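Local coordinates for exported protein (Bacteroides fragilis, PDB 4JX0) that is of unknown function but binds magnesium and pairs a BT_3987-like N-terminal domain with a second beta-rich domain probably of the F5/F8 type C family, at residues M98-F112 and L130-M144. Sequence-based numbering, arbitrary orientation.
Sequences MAEGIPLFPSENCTF and LKDVEKLNNLSGYVM
Within the BT_3987-like N-terminal domain, where connecting loops run between strands of its mixed beta sheet, Phe105 and Val143 join the chain between helix 96-99 and strand 110-117 to the start of strand 142-150. Val143 grips that chain on both sides of Leu104: its N donates to Pro103 O at 3.1 Å, and Phe105 N donates back to Val143 O at 3.0 Å, from above the carbonyl plane.

The Phe105 ring packs against Leu130, Leu136 and Tyr142 of the 130-144 segment. With CG anti to the backbone N (chi1 -177°), the ring passes at about a right angle to Leu136, whose CD1 lies 3.5 Å from Phe105 CE1. Tyr142 CB meets the ring edge in plane, while Leu130 CG approaches CZ and CE2 obliquely. Selenomethionine Met144 runs alongside in the same direction, making an oblique Met-aromatic contact: Met144 SE lies 4.8 Å from the centroid of the Phe105 ring and also touches Cys110 SG. Leu170 of strand 165-174 packs against Phe105 as well.

Leu136 divides its two methyls, CD1 going to Phe105 and CD2 meeting Pro106 CG tip to tip at 3.6 Å. Leu104 O lies at the edge of the Tyr142 ring, near its plane, and Pro106 CD also approaches CD2 of that ring; the Tyr142 hydroxyl accepts a bond from Asn138 N that ties the loop back on itself. Of the Val143 methyls, CG1 rests on Ile102 CG2 and CG2 faces the end of selenomethionine Met98.

The other end closes where Cys110 and Leu130 form an antiparallel non-hydrogen-bonded pair, their side chains on one face. Here Asn109 is used twice: its O accepts Lys131 N at 2.9 Å, and Asn109 ND2 donates to Lys131 O at 2.8 Å from within the carbonyl plane, N-H...O angle 163°.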
HETATM    1  N   MSE A  98       9.491  16.368   4.732  1.00101.46           N
HETATM    2  CA  MSE A  98       8.906  15.455   3.750  1.00 99.53           C
HETATM    3  C   MSE A  98       9.153  15.908   2.298  1.00100.99           C
HETATM    4  O   MSE A  98       9.214  15.050   1.421  1.00101.05           O
HETATM    5  CB  MSE A  98       7.381  15.352   3.981  1.00100.93           C
HETATM    6  CG  MSE A  98       6.582  16.473   3.296  1.00108.00           C
HETATM    7 SE   MSE A  98       4.710  16.578   3.708  0.75115.37          SE
HETATM    8  CE  MSE A  98       4.342  18.231   2.768  1.00112.13           C
ATOM      9  N   ALA A  99       9.197  17.244   2.033  1.00 94.47           N
ATOM     10  CA  ALA A  99       9.276  17.815   0.686  1.00 92.66           C
ATOM     11  C   ALA A  99      10.690  18.221   0.239  1.00 93.54           C
ATOM     12  O   ALA A  99      10.804  18.991  -0.717  1.00 93.35           O
ATOM     13  CB  ALA A  99       8.370  19.030   0.621  1.00 93.14           C
ATOM     14  N   GLU A 100      11.756  17.685   0.862  1.00 87.80           N
ATOM     15  CA  GLU A 100      13.123  18.034   0.453  1.00 87.43           C
ATOM     16  C   GLU A 100      13.445  17.364  -0.899  1.00 87.27           C
ATOM     17  O   GLU A 100      13.707  16.158  -0.954  1.00 86.55           O
ATOM     18  CB  GLU A 100      14.161  17.646   1.528  1.00 89.55           C
ATOM     19  N   GLY A 101      13.360  18.153  -1.974  1.00 80.68           N
ATOM     20  CA  GLY A 101      13.646  17.710  -3.337  1.00 78.95           C
ATOM     21  C   GLY A 101      12.632  16.764  -3.957  1.00 77.17           C
ATOM     22  O   GLY A 101      13.008  15.912  -4.766  1.00 77.01           O
ATOM     23  N   ILE A 102      11.344  16.898  -3.594  1.00 68.38           N
ATOM     24  CA  ILE A 102      10.268  16.059  -4.126  1.00 64.61           C
ATOM     25  C   ILE A 102       9.339  16.982  -4.919  1.00 65.07           C
ATOM     26  O   ILE A 102       8.978  18.047  -4.416  1.00 65.13           O
ATOM     27  CB  ILE A 102       9.565  15.297  -2.970  1.00 65.94           C
ATOM     28  CG1 ILE A 102      10.453  14.124  -2.521  1.00 66.44           C
ATOM     29  CG2 ILE A 102       8.183  14.779  -3.373  1.00 64.68           C
ATOM     30  CD1 ILE A 102      10.361  13.790  -1.120  1.00 72.04           C
ATOM     31  N   PRO A 103       8.975  16.629  -6.168  1.00 58.23           N
ATOM     32  CA  PRO A 103       8.133  17.534  -6.967  1.00 56.74           C
ATOM     33  C   PRO A 103       6.708  17.653  -6.455  1.00 56.67           C
ATOM     34  O   PRO A 103       6.222  16.786  -5.735  1.00 54.27           O
ATOM     35  CB  PRO A 103       8.153  16.899  -8.357  1.00 58.76           C
ATOM     36  CG  PRO A 103       8.393  15.465  -8.099  1.00 63.21           C
ATOM     37  CD  PRO A 103       9.344  15.431  -6.941  1.00 59.32           C
ATOM     38  N   LEU A 104       6.040  18.741  -6.828  1.00 53.26           N
ATOM     39  CA  LEU A 104       4.658  18.956  -6.414  1.00 52.15           C
ATOM     40  C   LEU A 104       3.738  18.108  -7.256  1.00 54.53           C
ATOM     41  O   LEU A 104       3.974  17.965  -8.460  1.00 54.64           O
ATOM     42  CB  LEU A 104       4.249  20.433  -6.531  1.00 52.47           C
ATOM     43  CG  LEU A 104       4.913  21.390  -5.551  1.00 57.01           C
ATOM     44  CD1 LEU A 104       4.752  22.818  -6.010  1.00 57.70           C
ATOM     45  CD2 LEU A 104       4.357  21.216  -4.147  1.00 57.62           C
ATOM     46  N   PHE A 105       2.692  17.538  -6.632  1.00 48.67           N
ATOM     47  CA  PHE A 105       1.698  16.753  -7.359  1.00 46.71           C
ATOM     48  C   PHE A 105       0.932  17.720  -8.266  1.00 50.55           C
ATOM     49  O   PHE A 105       0.431  18.717  -7.749  1.00 50.06           O
ATOM     50  CB  PHE A 105       0.753  16.044  -6.385  1.00 46.99           C
ATOM     51  CG  PHE A 105      -0.259  15.156  -7.054  1.00 47.67           C
ATOM     52  CD1 PHE A 105       0.072  13.861  -7.431  1.00 50.46           C
ATOM     53  CD2 PHE A 105      -1.544  15.613  -7.308  1.00 49.25           C
ATOM     54  CE1 PHE A 105      -0.864  13.040  -8.055  1.00 50.89           C
ATOM     55  CE2 PHE A 105      -2.488  14.787  -7.917  1.00 51.84           C
ATOM     56  CZ  PHE A 105      -2.140  13.508  -8.291  1.00 49.81           C
ATOM     57  N   PRO A 106       0.893  17.524  -9.604  1.00 47.02           N
ATOM     58  CA  PRO A 106       0.211  18.511 -10.468  1.00 46.89           C
ATOM     59  C   PRO A 106      -1.230  18.833 -10.044  1.00 50.27           C
ATOM     60  O   PRO A 106      -1.978  17.936  -9.674  1.00 48.47           O
ATOM     61  CB  PRO A 106       0.244  17.859 -11.859  1.00 48.88           C
ATOM     62  CG  PRO A 106       0.767  16.489 -11.661  1.00 52.84           C
ATOM     63  CD  PRO A 106       1.504  16.438 -10.395  1.00 48.25           C
ATOM     64  N   SER A 107      -1.600  20.122 -10.097  1.00 48.82           N
ATOM     65  CA  SER A 107      -2.937  20.617  -9.727  1.00 48.44           C
ATOM     66  C   SER A 107      -4.020  20.070 -10.643  1.00 51.58           C
ATOM     67  O   SER A 107      -5.126  19.808 -10.183  1.00 50.23           O
ATOM     68  CB  SER A 107      -2.976  22.142  -9.778  1.00 53.35           C
ATOM     69  OG  SER A 107      -1.925  22.730  -9.027  1.00 66.62           O
ATOM     70  N   GLU A 108      -3.712  19.918 -11.938  1.00 49.37           N
ATOM     71  CA  GLU A 108      -4.649  19.374 -12.931  1.00 50.00           C
ATOM     72  C   GLU A 108      -5.109  17.941 -12.579  1.00 54.68           C
ATOM     73  O   GLU A 108      -6.242  17.574 -12.898  1.00 55.81           O
ATOM     74  CB  GLU A 108      -4.061  19.409 -14.364  1.00 52.48           C
ATOM     75  CG  GLU A 108      -2.742  18.678 -14.580  1.00 64.93           C
ATOM     76  CD  GLU A 108      -1.504  19.556 -14.594  1.00 94.34           C
ATOM     77  OE1 GLU A 108      -1.370  20.415 -13.690  1.00 78.90           O
ATOM     78  OE2 GLU A 108      -0.647  19.358 -15.487  1.00 97.87           O
ATOM     79  N   ASN A 109      -4.267  17.163 -11.874  1.00 49.61           N
ATOM     80  CA  ASN A 109      -4.603  15.801 -11.458  1.00 48.29           C
ATOM     81  C   ASN A 109      -5.460  15.759 -10.145  1.00 51.87           C
ATOM     82  O   ASN A 109      -5.814  14.669  -9.725  1.00 50.87           O
ATOM     83  CB  ASN A 109      -3.315  14.972 -11.312  1.00 45.79           C
ATOM     84  CG  ASN A 109      -2.622  14.746 -12.635  1.00 53.53           C
ATOM     85  OD1 ASN A 109      -1.847  15.571 -13.105  1.00 45.52           O
ATOM     86  ND2 ASN A 109      -2.969  13.678 -13.324  1.00 43.53           N
ATOM     87  N   CYS A 110      -5.816  16.916  -9.525  1.00 49.11           N
ATOM     88  CA  CYS A 110      -6.677  16.999  -8.329  1.00 48.57           C
ATOM     89  C   CYS A 110      -8.084  17.430  -8.724  1.00 52.19           C
ATOM     90  O   CYS A 110      -8.237  18.329  -9.550  1.00 52.64           O
ATOM     91  CB  CYS A 110      -6.115  17.978  -7.297  1.00 49.31           C
ATOM     92  SG  CYS A 110      -4.455  17.574  -6.710  1.00 53.55           S
ATOM     93  N   THR A 111      -9.102  16.865  -8.074  1.00 47.57           N
ATOM     94  CA  THR A 111     -10.495  17.273  -8.253  1.00 47.22           C
ATOM     95  C   THR A 111     -11.103  17.387  -6.853  1.00 48.93           C
ATOM     96  O   THR A 111     -11.203  16.385  -6.141  1.00 48.05           O
ATOM     97  CB  THR A 111     -11.238  16.322  -9.187  1.00 56.62           C
ATOM     98  OG1 THR A 111     -10.545  16.280 -10.437  1.00 62.47           O
ATOM     99  CG2 THR A 111     -12.682  16.746  -9.414  1.00 52.41           C
ATOM    100  N   PHE A 112     -11.454  18.619  -6.448  1.00 43.52           N
ATOM    101  CA  PHE A 112     -11.999  18.911  -5.127  1.00 41.80           C
ATOM    102  C   PHE A 112     -13.519  19.012  -5.147  1.00 45.54           C
ATOM    103  O   PHE A 112     -14.068  19.846  -5.864  1.00 46.36           O
ATOM    104  CB  PHE A 112     -11.408  20.209  -4.581  1.00 43.04           C
ATOM    105  CG  PHE A 112      -9.931  20.110  -4.313  1.00 43.76           C
ATOM    106  CD1 PHE A 112      -9.461  19.518  -3.155  1.00 45.72           C
ATOM    107  CD2 PHE A 112      -9.008  20.623  -5.214  1.00 46.22           C
ATOM    108  CE1 PHE A 112      -8.098  19.465  -2.887  1.00 46.40           C
ATOM    109  CE2 PHE A 112      -7.644  20.564  -4.948  1.00 48.84           C
ATOM    110  CZ  PHE A 112      -7.197  19.976  -3.791  1.00 46.12           C
ATOM    111  N   LEU A 130      -7.962  11.978  -6.988  1.00 43.93           N
ATOM    112  CA  LEU A 130      -6.746  11.951  -7.806  1.00 44.17           C
ATOM    113  C   LEU A 130      -7.067  11.287  -9.143  1.00 48.27           C
ATOM    114  O   LEU A 130      -7.452  10.121  -9.153  1.00 48.60           O
ATOM    115  CB  LEU A 130      -5.623  11.188  -7.078  1.00 44.04           C
ATOM    116  CG  LEU A 130      -4.855  11.968  -6.014  1.00 49.02           C
ATOM    117  CD1 LEU A 130      -5.782  12.574  -4.983  1.00 49.32           C
ATOM    118  CD2 LEU A 130      -3.854  11.078  -5.329  1.00 51.35           C
ATOM    119  N   LYS A 131      -6.930  12.010 -10.261  1.00 44.27           N
ATOM    120  CA  LYS A 131      -7.253  11.468 -11.585  1.00 44.29           C
ATOM    121  C   LYS A 131      -6.039  11.454 -12.526  1.00 48.11           C
ATOM    122  O   LYS A 131      -5.091  12.208 -12.325  1.00 47.76           O
ATOM    123  CB  LYS A 131      -8.402  12.277 -12.228  1.00 47.02           C
ATOM    124  CG  LYS A 131      -8.132  13.773 -12.426  1.00 54.55           C
ATOM    125  CD  LYS A 131      -9.146  14.405 -13.370  1.00 61.64           C
ATOM    126  CE  LYS A 131      -8.802  15.832 -13.708  1.00 71.52           C
ATOM    127  NZ  LYS A 131      -9.787  16.424 -14.646  1.00 82.09           N
ATOM    128  N   ASP A 132      -6.100  10.603 -13.567  1.00 44.88           N
ATOM    129  CA  ASP A 132      -5.104  10.472 -14.642  1.00 45.11           C
ATOM    130  C   ASP A 132      -3.639  10.482 -14.151  1.00 46.89           C
ATOM    131  O   ASP A 132      -2.811  11.244 -14.651  1.00 46.76           O
ATOM    132  CB  ASP A 132      -5.312  11.594 -15.684  1.00 47.92           C
ATOM    133  CG  ASP A 132      -6.698  11.599 -16.301  1.00 58.79           C
ATOM    134  OD1 ASP A 132      -7.172  10.513 -16.703  1.00 59.40           O
ATOM    135  OD2 ASP A 132      -7.305  12.696 -16.394  1.00 64.86           O
ATOM    136  N   VAL A 133      -3.332   9.627 -13.180  1.00 41.43           N
ATOM    137  CA  VAL A 133      -1.982   9.524 -12.620  1.00 40.15           C
ATOM    138  C   VAL A 133      -1.064   8.677 -13.505  1.00 43.46           C
ATOM    139  O   VAL A 133       0.136   8.709 -13.285  1.00 43.01           O
ATOM    140  CB  VAL A 133      -1.979   8.982 -11.162  1.00 42.64           C
ATOM    141  CG1 VAL A 133      -2.809   9.877 -10.249  1.00 41.89           C
ATOM    142  CG2 VAL A 133      -2.446   7.526 -11.071  1.00 41.97           C
ATOM    143  N   GLU A 134      -1.616   7.917 -14.473  1.00 39.76           N
ATOM    144  CA  GLU A 134      -0.895   6.992 -15.373  1.00 39.30           C
ATOM    145  C   GLU A 134       0.542   7.416 -15.756  1.00 42.80           C
ATOM    146  O   GLU A 134       1.454   6.627 -15.538  1.00 42.03           O
ATOM    147  CB  GLU A 134      -1.680   6.744 -16.666  1.00 41.07           C
ATOM    148  CG  GLU A 134      -3.058   6.116 -16.479  1.00 47.27           C
ATOM    149  CD  GLU A 134      -4.258   7.041 -16.633  1.00 69.25           C
ATOM    150  OE1 GLU A 134      -4.061   8.265 -16.818  1.00 60.40           O
ATOM    151  OE2 GLU A 134      -5.404   6.536 -16.562  1.00 62.25           O
ATOM    152  N   LYS A 135       0.755   8.632 -16.287  1.00 40.05           N
ATOM    153  CA  LYS A 135       2.097   9.079 -16.717  1.00 40.08           C
ATOM    154  C   LYS A 135       2.913   9.833 -15.611  1.00 43.62           C
ATOM    155  O   LYS A 135       4.019  10.302 -15.904  1.00 42.62           O
ATOM    156  CB  LYS A 135       1.975   9.953 -17.970  1.00 42.54           C
ATOM    157  CG  LYS A 135       1.369   9.219 -19.171  1.00 50.61           C
ATOM    158  CD  LYS A 135       2.307   8.161 -19.793  1.00 54.43           C
ATOM    159  CE  LYS A 135       1.891   6.728 -19.549  1.00 50.08           C
ATOM    160  NZ  LYS A 135       2.683   5.766 -20.368  1.00 49.32           N
ATOM    161  N   LEU A 136       2.420   9.886 -14.347  1.00 40.35           N
ATOM    162  CA  LEU A 136       3.163  10.479 -13.232  1.00 40.08           C
ATOM    163  C   LEU A 136       4.123   9.397 -12.737  1.00 43.64           C
ATOM    164  O   LEU A 136       3.733   8.566 -11.918  1.00 41.37           O
ATOM    165  CB  LEU A 136       2.208  10.961 -12.115  1.00 39.16           C
ATOM    166  CG  LEU A 136       1.164  12.016 -12.490  1.00 43.08           C
ATOM    167  CD1 LEU A 136       0.294  12.359 -11.303  1.00 42.14           C
ATOM    168  CD2 LEU A 136       1.816  13.275 -13.009  1.00 44.98           C
ATOM    169  N   ASN A 137       5.350   9.354 -13.297  1.00 42.03           N
ATOM    170  CA  ASN A 137       6.320   8.281 -13.018  1.00 42.40           C
ATOM    171  C   ASN A 137       7.594   8.738 -12.270  1.00 47.62           C
ATOM    172  O   ASN A 137       8.642   8.077 -12.385  1.00 47.26           O
ATOM    173  CB  ASN A 137       6.712   7.608 -14.342  1.00 42.50           C
ATOM    174  CG  ASN A 137       7.517   8.467 -15.286  1.00 62.43           C
ATOM    175  OD1 ASN A 137       7.535   9.693 -15.186  1.00 57.53           O
ATOM    176  ND2 ASN A 137       8.193   7.836 -16.232  1.00 55.92           N
ATOM    177  N   ASN A 138       7.498   9.806 -11.458  1.00 44.05           N
ATOM    178  CA  ASN A 138       8.658  10.267 -10.695  1.00 44.04           C
ATOM    179  C   ASN A 138       8.840   9.358  -9.478  1.00 46.23           C
ATOM    180  O   ASN A 138       7.941   9.299  -8.644  1.00 44.51           O
ATOM    181  CB  ASN A 138       8.474  11.713 -10.290  1.00 45.41           C
ATOM    182  CG  ASN A 138       9.729  12.311  -9.752  1.00 65.34           C
ATOM    183  OD1 ASN A 138       9.893  12.459  -8.539  1.00 61.74           O
ATOM    184  ND2 ASN A 138      10.671  12.603 -10.635  1.00 54.49           N
ATOM    185  N   LEU A 139       9.967   8.619  -9.395  1.00 44.03           N
ATOM    186  CA  LEU A 139      10.203   7.646  -8.309  1.00 44.32           C
ATOM    187  C   LEU A 139      10.340   8.287  -6.927  1.00 47.91           C
ATOM    188  O   LEU A 139       9.950   7.657  -5.936  1.00 46.66           O
ATOM    189  CB  LEU A 139      11.441   6.792  -8.583  1.00 45.45           C
ATOM    190  CG  LEU A 139      11.379   5.897  -9.820  1.00 51.59           C
ATOM    191  CD1 LEU A 139      12.739   5.276 -10.103  1.00 52.87           C
ATOM    192  CD2 LEU A 139      10.344   4.793  -9.661  1.00 53.69           C
ATOM    193  N   SER A 140      10.836   9.548  -6.868  1.00 45.06           N
ATOM    194  CA  SER A 140      10.957  10.320  -5.618  1.00 45.15           C
ATOM    195  C   SER A 140       9.580  10.539  -4.955  1.00 48.76           C
ATOM    196  O   SER A 140       9.507  10.813  -3.754  1.00 48.89           O
ATOM    197  CB  SER A 140      11.611  11.678  -5.874  1.00 49.30           C
ATOM    198  OG  SER A 140      12.507  11.645  -6.974  1.00 60.12           O
ATOM    199  N   GLY A 141       8.523  10.441  -5.758  1.00 43.44           N
ATOM    200  CA  GLY A 141       7.153  10.602  -5.326  1.00 41.54           C
ATOM    201  C   GLY A 141       6.698  11.999  -5.649  1.00 44.77           C
ATOM    202  O   GLY A 141       7.369  12.734  -6.378  1.00 45.44           O
ATOM    203  N   TYR A 142       5.537  12.354  -5.126  1.00 39.34           N
ATOM    204  CA  TYR A 142       4.948  13.676  -5.265  1.00 38.18           C
ATOM    205  C   TYR A 142       4.449  14.096  -3.912  1.00 41.79           C
ATOM    206  O   TYR A 142       4.172  13.243  -3.070  1.00 40.38           O
ATOM    207  CB  TYR A 142       3.814  13.684  -6.304  1.00 38.18           C
ATOM    208  CG  TYR A 142       4.255  13.268  -7.688  1.00 39.35           C
ATOM    209  CD1 TYR A 142       4.357  11.929  -8.032  1.00 40.40           C
ATOM    210  CD2 TYR A 142       4.548  14.215  -8.662  1.00 40.89           C
ATOM    211  CE1 TYR A 142       4.775  11.537  -9.297  1.00 40.35           C
ATOM    212  CE2 TYR A 142       4.954  13.836  -9.938  1.00 42.18           C
ATOM    213  CZ  TYR A 142       5.066  12.493 -10.253  1.00 48.00           C
ATOM    214  OH  TYR A 142       5.471  12.070 -11.496  1.00 49.68           O
ATOM    215  N   VAL A 143       4.328  15.396  -3.698  1.00 40.08           N
ATOM    216  CA  VAL A 143       3.873  15.929  -2.421  1.00 40.20           C
ATOM    217  C   VAL A 143       2.895  17.055  -2.666  1.00 45.83           C
ATOM    218  O   VAL A 143       2.987  17.749  -3.679  1.00 45.99           O
ATOM    219  CB  VAL A 143       5.077  16.381  -1.556  1.00 44.45           C
ATOM    220  CG1 VAL A 143       5.760  17.621  -2.125  1.00 44.61           C
ATOM    221  CG2 VAL A 143       4.658  16.611  -0.113  1.00 44.31           C
HETATM  222  N   MSE A 144       1.949  17.232  -1.756  1.00 43.58           N
HETATM  223  CA  MSE A 144       1.015  18.338  -1.885  1.00 44.19           C
HETATM  224  C   MSE A 144       0.419  18.732  -0.556  1.00 48.61           C
HETATM  225  O   MSE A 144       0.295  17.905   0.355  1.00 47.74           O
HETATM  226  CB  MSE A 144      -0.105  18.022  -2.869  1.00 46.25           C
HETATM  227  CG  MSE A 144      -0.955  16.831  -2.490  1.00 53.26           C
HETATM  228 SE   MSE A 144      -2.485  16.708  -3.666  0.75 61.98          SE
HETATM  229  CE  MSE A 144      -3.527  18.040  -2.920  1.00 58.31           C
TER